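Local coordinates for uncharacterized protein (Bordetella bronchiseptica, PDB 4XG0) that probably phosphorylates acid sugars in catabolic pathways, pairing a sugar-binding N-terminal domain with a nucleotide-binding C-terminal domain, at residues G117-E122 with A136-A141; D87-V92 with I123-L128; V76-R81 with R93-R98. All blocks are in the same frame, centred on the assembly; numbering follows the deposited sequence.

Contact 1 of 3, residues G117-E122 with A136-A141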
loop_
_atom_site.group_PDB
_atom_site.type_symbol
_atom_site.label_atom_id
_atom_site.label_comp_id
_atom_site.label_asym_id
_atom_site.label_seq_id
_atom_site.Cartn_x
_atom_site.Cartn_y
_atom_site.Cartn_z
ATOM N N GLY A 117 23.345 -13.656 -6.332
ATOM C CA GLY A 117 23.712 -12.568 -7.210
ATOM C C GLY A 117 24.923 -11.799 -6.714
ATOM O O GLY A 117 25.495 -12.136 -5.678
ATOM N N ALA A 118 25.310 -10.770 -7.472
ATOM C CA ALA A 118 26.326 -9.807 -7.057
ATOM C C ALA A 118 25.697 -8.793 -6.110
ATOM O O ALA A 118 25.554 -7.602 -6.428
ATOM C CB ALA A 118 26.921 -9.106 -8.272
ATOM N N PHE A 119 25.341 -9.283 -4.930
ATOM C CA PHE A 119 24.393 -8.617 -4.067
ATOM C C PHE A 119 24.841 -7.218 -3.672
ATOM O O PHE A 119 24.109 -6.236 -3.913
ATOM C CB PHE A 119 24.150 -9.491 -2.838
ATOM C CG PHE A 119 22.871 -9.231 -2.138
ATOM C CD1 PHE A 119 21.678 -9.704 -2.646
ATOM C CD2 PHE A 119 22.851 -8.554 -0.926
ATOM C CE1 PHE A 119 20.492 -9.466 -1.954
ATOM C CE2 PHE A 119 21.677 -8.316 -0.260
ATOM C CZ PHE A 119 20.518 -8.775 -0.760
ATOM N N LYS A 120 26.044 -7.117 -3.089
ATOM C CA LYS A 120 26.537 -5.837 -2.631
ATOM C C LYS A 120 26.858 -4.948 -3.801
ATOM O O LYS A 120 26.607 -3.758 -3.748
ATOM C CB LYS A 120 27.816 -6.004 -1.758
ATOM C CG LYS A 120 28.344 -4.682 -1.245
ATOM C CD LYS A 120 29.726 -4.905 -0.484
ATOM C CE LYS A 120 30.486 -3.614 -0.266
ATOM N NZ LYS A 120 29.723 -2.635 0.551
ATOM N N ALA A 121 27.404 -5.519 -4.864
ATOM C CA ALA A 121 27.880 -4.708 -5.982
ATOM C C ALA A 121 26.707 -3.939 -6.597
ATOM O O ALA A 121 26.807 -2.746 -6.869
ATOM C CB ALA A 121 28.582 -5.587 -7.037
ATOM N N GLU A 122 25.588 -4.633 -6.753
ATOM C CA GLU A 122 24.410 -4.047 -7.440
ATOM C C GLU A 122 23.754 -3.028 -6.525
ATOM O O GLU A 122 23.328 -1.970 -6.980
ATOM C CB GLU A 122 23.408 -5.123 -7.874
ATOM C CG GLU A 122 23.893 -6.046 -8.990
ATOM C CD GLU A 122 22.752 -6.849 -9.603
ATOM O OE1 GLU A 122 21.590 -6.505 -9.308
ATOM O OE2 GLU A 122 22.999 -7.802 -10.382
ATOM N N ALA A 136 19.758 2.746 1.084
ATOM C CA ALA A 136 19.324 1.434 0.603
ATOM C C ALA A 136 18.786 0.737 1.824
ATOM O O ALA A 136 19.532 0.523 2.785
ATOM C CB ALA A 136 20.495 0.639 -0.001
ATOM N N VAL A 137 17.503 0.393 1.782
ATOM C CA VAL A 137 16.811 -0.229 2.897
ATOM C C VAL A 137 16.576 -1.671 2.510
ATOM O O VAL A 137 15.685 -1.991 1.717
ATOM C CB VAL A 137 15.501 0.491 3.200
ATOM C CG1 VAL A 137 14.856 -0.114 4.465
ATOM C CG2 VAL A 137 15.758 2.008 3.337
ATOM N N VAL A 138 17.385 -2.544 3.079
ATOM C CA VAL A 138 17.529 -3.887 2.554
ATOM C C VAL A 138 16.781 -4.886 3.417
ATOM O O VAL A 138 17.069 -5.059 4.623
ATOM C CB VAL A 138 19.006 -4.284 2.505
ATOM C CG1 VAL A 138 19.150 -5.644 1.915
ATOM C CG2 VAL A 138 19.793 -3.285 1.672
ATOM N N CYS A 139 15.821 -5.561 2.804
ATOM C CA CYS A 139 15.078 -6.603 3.502
ATOM C C CYS A 139 14.482 -7.609 2.496
ATOM O O CYS A 139 13.364 -7.438 1.994
ATOM C CB CYS A 139 13.959 -5.986 4.320
ATOM S SG CYS A 139 12.901 -7.234 5.119
ATOM N N PRO A 140 15.202 -8.697 2.242
ATOM C CA PRO A 140 14.735 -9.597 1.179
ATOM C C PRO A 140 13.706 -10.638 1.661
ATOM O O PRO A 140 13.424 -11.631 0.971
ATOM C CB PRO A 140 16.030 -10.269 0.699
ATOM C CG PRO A 140 17.125 -9.379 1.169
ATOM C CD PRO A 140 16.632 -8.895 2.496
ATOM N N ALA A 141 13.186 -10.453 2.852
ATOM C CA ALA A 141 12.186 -11.401 3.388
ATOM C C ALA A 141 11.022 -11.635 2.455
ATOM O O ALA A 141 10.548 -10.712 1.771
ATOM C CB ALA A 141 11.645 -10.912 4.709
#

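Contact 2 of 3, residues D87-V92 with I123-L128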
loop_
_atom_site.group_PDB
_atom_site.type_symbol
_atom_site.label_atom_id
_atom_site.label_comp_id
_atom_site.label_asym_id
_atom_site.label_seq_id
_atom_site.Cartn_x
_atom_site.Cartn_y
_atom_site.Cartn_z
ATOM N N ASP A 87 30.392 -6.314 -13.942
ATOM C CA ASP A 87 29.502 -6.314 -15.098
ATOM C C ASP A 87 28.070 -6.107 -14.624
ATOM O O ASP A 87 27.300 -5.398 -15.259
ATOM C CB ASP A 87 29.593 -7.632 -15.858
ATOM C CG ASP A 87 30.965 -7.865 -16.426
ATOM O OD1 ASP A 87 31.596 -6.871 -16.821
ATOM O OD2 ASP A 87 31.409 -9.025 -16.446
ATOM N N ALA A 88 27.737 -6.753 -13.516
ATOM C CA ALA A 88 26.411 -6.641 -12.915
ATOM C C ALA A 88 26.179 -5.200 -12.473
ATOM O O ALA A 88 25.126 -4.621 -12.735
ATOM C CB ALA A 88 26.315 -7.586 -11.718
ATOM N N ALA A 89 27.161 -4.634 -11.781
ATOM C CA ALA A 89 27.104 -3.251 -11.330
ATOM C C ALA A 89 26.892 -2.338 -12.516
ATOM O O ALA A 89 26.078 -1.409 -12.461
ATOM C CB ALA A 89 28.372 -2.875 -10.602
ATOM N N ALA A 90 27.610 -2.612 -13.602
ATOM C CA ALA A 90 27.523 -1.780 -14.792
ATOM C C ALA A 90 26.087 -1.657 -15.316
ATOM O O ALA A 90 25.588 -0.553 -15.541
ATOM C CB ALA A 90 28.426 -2.329 -15.884
ATOM N N VAL A 91 25.450 -2.791 -15.556
ATOM C CA VAL A 91 24.098 -2.778 -16.109
ATOM C C VAL A 91 23.130 -2.077 -15.152
ATOM O O VAL A 91 22.280 -1.298 -15.585
ATOM C CB VAL A 91 23.619 -4.202 -16.472
ATOM C CG1 VAL A 91 23.669 -5.130 -15.262
ATOM C CG2 VAL A 91 22.194 -4.157 -17.047
ATOM N N VAL A 92 23.279 -2.333 -13.855
ATOM C CA VAL A 92 22.389 -1.763 -12.828
ATOM C C VAL A 92 22.494 -0.221 -12.750
ATOM O O VAL A 92 21.496 0.465 -12.707
ATOM C CB VAL A 92 22.658 -2.413 -11.452
ATOM C CG1 VAL A 92 22.021 -1.648 -10.316
ATOM C CG2 VAL A 92 22.263 -3.872 -11.447
ATOM N N ILE A 123 23.728 -3.303 -5.222
ATOM C CA ILE A 123 23.123 -2.364 -4.273
ATOM C C ILE A 123 23.865 -1.040 -4.193
ATOM O O ILE A 123 23.258 0.015 -4.291
ATOM C CB ILE A 123 22.962 -2.990 -2.874
ATOM C CG1 ILE A 123 21.806 -3.998 -2.914
ATOM C CG2 ILE A 123 22.718 -1.905 -1.830
ATOM C CD1 ILE A 123 21.811 -4.960 -1.733
ATOM N N ASP A 124 25.184 -1.072 -4.020
ATOM C CA ASP A 124 25.945 0.163 -4.047
ATOM C C ASP A 124 25.792 0.952 -5.344
ATOM O O ASP A 124 25.644 2.162 -5.318
ATOM C CB ASP A 124 27.425 -0.136 -3.796
ATOM C CG ASP A 124 27.694 -0.506 -2.357
ATOM O OD1 ASP A 124 26.871 -0.133 -1.487
ATOM O OD2 ASP A 124 28.730 -1.164 -2.103
ATOM N N ALA A 125 25.822 0.268 -6.479
ATOM C CA ALA A 125 25.721 0.941 -7.763
ATOM C C ALA A 125 24.350 1.598 -7.904
ATOM O O ALA A 125 24.230 2.708 -8.398
ATOM C CB ALA A 125 25.957 -0.041 -8.899
ATOM N N ALA A 126 23.320 0.917 -7.425
ATOM C CA ALA A 126 21.963 1.445 -7.570
ATOM C C ALA A 126 21.781 2.666 -6.673
ATOM O O ALA A 126 21.245 3.678 -7.090
ATOM C CB ALA A 126 20.940 0.377 -7.228
ATOM N N ARG A 127 22.237 2.575 -5.438
ATOM C CA ARG A 127 21.990 3.636 -4.474
ATOM C C ARG A 127 22.733 4.912 -4.838
ATOM O O ARG A 127 22.228 6.027 -4.669
ATOM C CB ARG A 127 22.440 3.180 -3.094
ATOM C CG ARG A 127 22.113 4.188 -2.042
ATOM C CD ARG A 127 22.686 3.780 -0.718
ATOM N NE ARG A 127 24.049 3.299 -0.863
ATOM C CZ ARG A 127 25.076 4.079 -1.167
ATOM N NH1 ARG A 127 24.875 5.375 -1.386
ATOM N NH2 ARG A 127 26.295 3.561 -1.269
ATOM N N LEU A 128 23.952 4.742 -5.316
ATOM C CA LEU A 128 24.763 5.889 -5.708
ATOM C C LEU A 128 24.146 6.576 -6.928
ATOM O O LEU A 128 24.144 7.803 -7.034
ATOM C CB LEU A 128 26.179 5.439 -6.028
ATOM C CG LEU A 128 27.016 5.027 -4.821
ATOM C CD1 LEU A 128 28.372 4.520 -5.291
ATOM C CD2 LEU A 128 27.180 6.202 -3.869
#

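Contact 3 of 3, residues V76-R81 with R93-R98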
loop_
_atom_site.group_PDB
_atom_site.type_symbol
_atom_site.label_atom_id
_atom_site.label_comp_id
_atom_site.label_asym_id
_atom_site.label_seq_id
_atom_site.Cartn_x
_atom_site.Cartn_y
_atom_site.Cartn_z
ATOM N N VAL A 76 11.844 -3.534 -15.149
ATOM C CA VAL A 76 12.862 -3.986 -16.070
ATOM C C VAL A 76 13.682 -5.101 -15.432
ATOM O O VAL A 76 13.722 -5.216 -14.221
ATOM C CB VAL A 76 13.810 -2.834 -16.433
ATOM C CG1 VAL A 76 13.002 -1.646 -16.879
ATOM C CG2 VAL A 76 14.662 -2.457 -15.236
ATOM N N THR A 77 14.308 -5.924 -16.264
ATOM C CA THR A 77 15.236 -6.918 -15.763
ATOM C C THR A 77 16.639 -6.614 -16.274
ATOM O O THR A 77 16.843 -6.254 -17.449
ATOM C CB THR A 77 14.882 -8.351 -16.169
ATOM O OG1 THR A 77 15.975 -9.207 -15.810
ATOM C CG2 THR A 77 14.641 -8.449 -17.658
ATOM N N THR A 78 17.614 -6.745 -15.397
ATOM C CA THR A 78 18.998 -6.505 -15.805
ATOM C C THR A 78 19.674 -7.796 -16.260
ATOM O O THR A 78 20.835 -7.780 -16.641
ATOM C CB THR A 78 19.813 -5.917 -14.645
ATOM O OG1 THR A 78 19.551 -6.679 -13.473
ATOM C CG2 THR A 78 19.440 -4.470 -14.378
ATOM N N HIS A 79 18.955 -8.919 -16.207
ATOM C CA HIS A 79 19.549 -10.258 -16.431
ATOM C C HIS A 79 20.946 -10.391 -15.843
ATOM O O HIS A 79 21.845 -10.911 -16.511
ATOM C CB HIS A 79 19.656 -10.601 -17.920
ATOM C CG HIS A 79 18.665 -9.898 -18.791
ATOM N ND1 HIS A 79 17.537 -10.523 -19.287
ATOM C CD2 HIS A 79 18.651 -8.644 -19.296
ATOM C CE1 HIS A 79 16.868 -9.676 -20.043
ATOM N NE2 HIS A 79 17.519 -8.526 -20.070
ATOM N N SER A 80 21.123 -9.964 -14.598
ATOM C CA SER A 80 22.468 -9.826 -14.034
ATOM C C SER A 80 22.819 -10.805 -12.913
ATOM O O SER A 80 23.952 -10.769 -12.407
ATOM C CB SER A 80 22.634 -8.405 -13.511
ATOM O OG SER A 80 21.654 -8.134 -12.524
ATOM N N ARG A 81 21.902 -11.700 -12.544
ATOM C CA ARG A 81 22.126 -12.589 -11.389
ATOM C C ARG A 81 23.365 -13.506 -11.537
ATOM O O ARG A 81 24.138 -13.682 -10.581
ATOM C CB ARG A 81 20.879 -13.428 -11.118
ATOM C CG ARG A 81 20.928 -14.194 -9.801
ATOM C CD ARG A 81 19.616 -14.887 -9.535
ATOM N NE ARG A 81 18.571 -13.941 -9.151
ATOM C CZ ARG A 81 17.368 -14.284 -8.713
ATOM N NH1 ARG A 81 16.493 -13.341 -8.391
ATOM N NH2 ARG A 81 17.026 -15.561 -8.588
ATOM N N ARG A 93 23.699 0.337 -12.785
ATOM C CA ARG A 93 23.849 1.798 -12.688
ATOM C C ARG A 93 23.254 2.512 -13.903
ATOM O O ARG A 93 22.747 3.654 -13.821
ATOM C CB ARG A 93 25.344 2.176 -12.572
ATOM C CG ARG A 93 26.099 2.214 -13.888
ATOM C CD ARG A 93 27.533 2.707 -13.659
ATOM N NE ARG A 93 28.176 1.948 -12.588
ATOM C CZ ARG A 93 29.098 1.000 -12.763
ATOM N NH1 ARG A 93 29.602 0.376 -11.706
ATOM N NH2 ARG A 93 29.524 0.672 -13.976
ATOM N N GLY A 94 23.325 1.835 -15.042
ATOM C CA GLY A 94 22.832 2.388 -16.284
ATOM C C GLY A 94 21.322 2.428 -16.337
ATOM O O GLY A 94 20.762 3.343 -16.919
ATOM N N GLU A 95 20.684 1.439 -15.742
ATOM C CA GLU A 95 19.216 1.404 -15.757
ATOM C C GLU A 95 18.698 2.412 -14.733
ATOM O O GLU A 95 17.721 3.138 -14.990
ATOM C CB GLU A 95 18.691 -0.009 -15.464
ATOM C CG GLU A 95 19.115 -1.069 -16.489
ATOM C CD GLU A 95 18.525 -0.827 -17.867
ATOM O OE1 GLU A 95 17.307 -0.629 -17.929
ATOM O OE2 GLU A 95 19.274 -0.819 -18.873
ATOM N N VAL A 96 19.344 2.468 -13.570
ATOM C CA VAL A 96 18.921 3.421 -12.544
ATOM C C VAL A 96 19.049 4.863 -13.062
ATOM O O VAL A 96 18.152 5.693 -12.857
ATOM C CB VAL A 96 19.649 3.154 -11.204
ATOM C CG1 VAL A 96 19.359 4.241 -10.192
ATOM C CG2 VAL A 96 19.228 1.804 -10.670
ATOM N N GLU A 97 20.132 5.165 -13.774
ATOM C CA GLU A 97 20.257 6.479 -14.402
ATOM C C GLU A 97 19.117 6.775 -15.388
ATOM O O GLU A 97 18.509 7.853 -15.362
ATOM C CB GLU A 97 21.601 6.610 -15.130
ATOM C CG GLU A 97 21.586 7.616 -16.287
ATOM C CD GLU A 97 21.003 8.971 -15.896
ATOM O OE1 GLU A 97 20.649 9.751 -16.816
ATOM O OE2 GLU A 97 20.902 9.244 -14.673
ATOM N N ARG A 98 18.828 5.825 -16.268
ATOM C CA ARG A 98 17.748 6.020 -17.237
ATOM C C ARG A 98 16.401 6.314 -16.553
ATOM O O ARG A 98 15.655 7.192 -16.996
ATOM C CB ARG A 98 17.598 4.803 -18.146
ATOM C CG ARG A 98 18.789 4.473 -19.029
ATOM C CD ARG A 98 18.348 3.596 -20.193
ATOM N NE ARG A 98 19.382 2.657 -20.631
ATOM C CZ ARG A 98 20.187 2.828 -21.680
ATOM N NH1 ARG A 98 21.078 1.892 -21.975
ATOM N NH2 ARG A 98 20.111 3.919 -22.441
#

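Contact 1 of 3, residues G117-E122 with A136-A141
One aromatic ring makes the whole contact for its side: Phe119 is the only residue of 117-122 that touches 136-141. It does so with the far end of the ring. CZ lies 3.9 Å from CG of Pro140, which sits at the ring edge, near the ring plane. The touch is therefore an edge approach, not the stacking of proline on an aromatic face. The second contact is longer. CE2 of Phe119 is 4.3 Å from CG1 of Val138, which approaches obliquely. All three residues are buried, and the interaction is purely apolar.

Phe119 reaches the strand because of its first torsion. CG stands opposite the backbone N (chi1 -158°), and the ring extends out from the first turn of the helix toward strand 135-139. Ala118 is the N-cap and also the centre of an inverse gamma turn, in which Phe119 N makes a weak bond of 3.0 Å to Gly117 O. Ala118 O then accepts from Glu122 N at 3.0 Å, an early bond of the helix.

Helix 119-130 is the connection of a beta-alpha-beta crossover between the parallel strands 106-110 and 135-139. Strand 234-238 lies between these two in the sheet, so the crossover skips one position. Phe119 thus ties the N-terminal end of the crossover helix to the C-terminal end of the strand that follows it.

Val138 and Pro140 both present their side chains to the helix, while Cys139 between them turns away. Leu182 and Leu183 of helix 179-183 also pack on Phe119. Leu183 touches Val138 as well, and Ile179 of the same short helix touches Pro140. The backbone O of Pro140 accepts a hydrogen bond from Ser239 OG.

Contact 2 of 3, residues D87-V92 with I123-L128
Val92 and Ala126 make the tight side-chain contact here. CG1 of Val92 is 3.8 Å from CB of Ala126. The same methyl also lies 4.1 Å from Ala126 N, so it rests against the backbone of the second helix as well as its side chain. The torsion of Val92 explains this. With chi1 at 166°, CG1 trails away from the backbone N, beside the carbonyl carbon, and is the branch that reaches Ala126.

One turn earlier on helix 85-101, Ala89 meets Ala125, the residue just before Ala126. CB of Ala125 points at the first helix and lies 3.8 Å from the backbone O of Ala89. Its distance to CB of Ala89 is 4.1 Å. The small side chains let the backbones come close, with the CA atoms of Ala89 and Ala125 only 5.7 Å apart. The axes of the two segments approach to 8.5 Å and run nearly parallel, at 24°.

The packing is slacker between Val92 and Ala125, whose CG1 and CB are 4.5 Å apart. This is also where solvent comes nearer: Ala125 is partly exposed, although its CB is directed into the interface. Ala90, next to Ala89, is partly exposed too, and its CB turns away from the second helix.

Helices 85-101 and 119-130 are successive connections in the parallel sheet of the N-terminal domain, with strand 106-110 between them in sequence. Ile123 and Arg127 both reach Ala136 of strand 135-139, which places the second helix against the sheet. On the first helix, Val91 packs on Thr78 and Ser80, in the loop after strand 73-77.

Contact 3 of 3, residues V76-R81 with R93-R98
The side chains of Glu95 and Val76 cross at a slant, with OE1 of Glu95 4.2 Å from CG2 of the valine. The other carboxylate oxygen, OE2, lies in the plane of the Arg98 guanidinium, at the edge. That salt bridge is long, with NE of Arg98 3.9 Å from OE2. The second flat group, the His79 ring, has CG2 of Thr77 over one face, displaced toward the rim.

The closest approach across the contact is apolar. CG of Glu95 lies 4.0 Å from CG2 of Thr78, and the two side chains pass in opposite directions. Glu95 is bent at its second torsion (chi2 -65°). This lets its aliphatic part meet Thr78 while OE1 turns to accept a hydrogen bond from Ala59 N. The buried oxygen thus has a polar partner at the start of helix 59-64.

The strand exit is shaped by an ST turn, in which Thr77 OG1 accepts from His79 N at 3.0 Å. Further on, Arg81 NH1 hydrogen-bonds a citrate, probably from the crystallisation liquor.

Strand 73-77 and helix 85-101 are consecutive units of the parallel sheet domain. Val76 pairs with strand 28-32, and Val96, the residue after Glu95, packs on Ala126 and Ala129 of helix 119-130.

Overall arrangement
Of the elements in these contacts, strand 73-77 comes first along the chain, and contact 3 folds helix 85-101 back onto its end. Contact 2 opens on that helix before contact 3 has closed, so the two cross. It closes on helix 119-130, after strand 106-110. Contact 1 starts on the same helix, inside the span of contact 2, and ends on strand 135-139, so these two cross as well. Contacts 3 and 1 follow in series. Together they run from strand through two neighbouring helices to another strand of one parallel sheet, all within the sugar-binding domain. Glu122 connects them further: its OE2 hydrogen-bonds Ser80 OG, and its side chain packs on Ala88 and Val92.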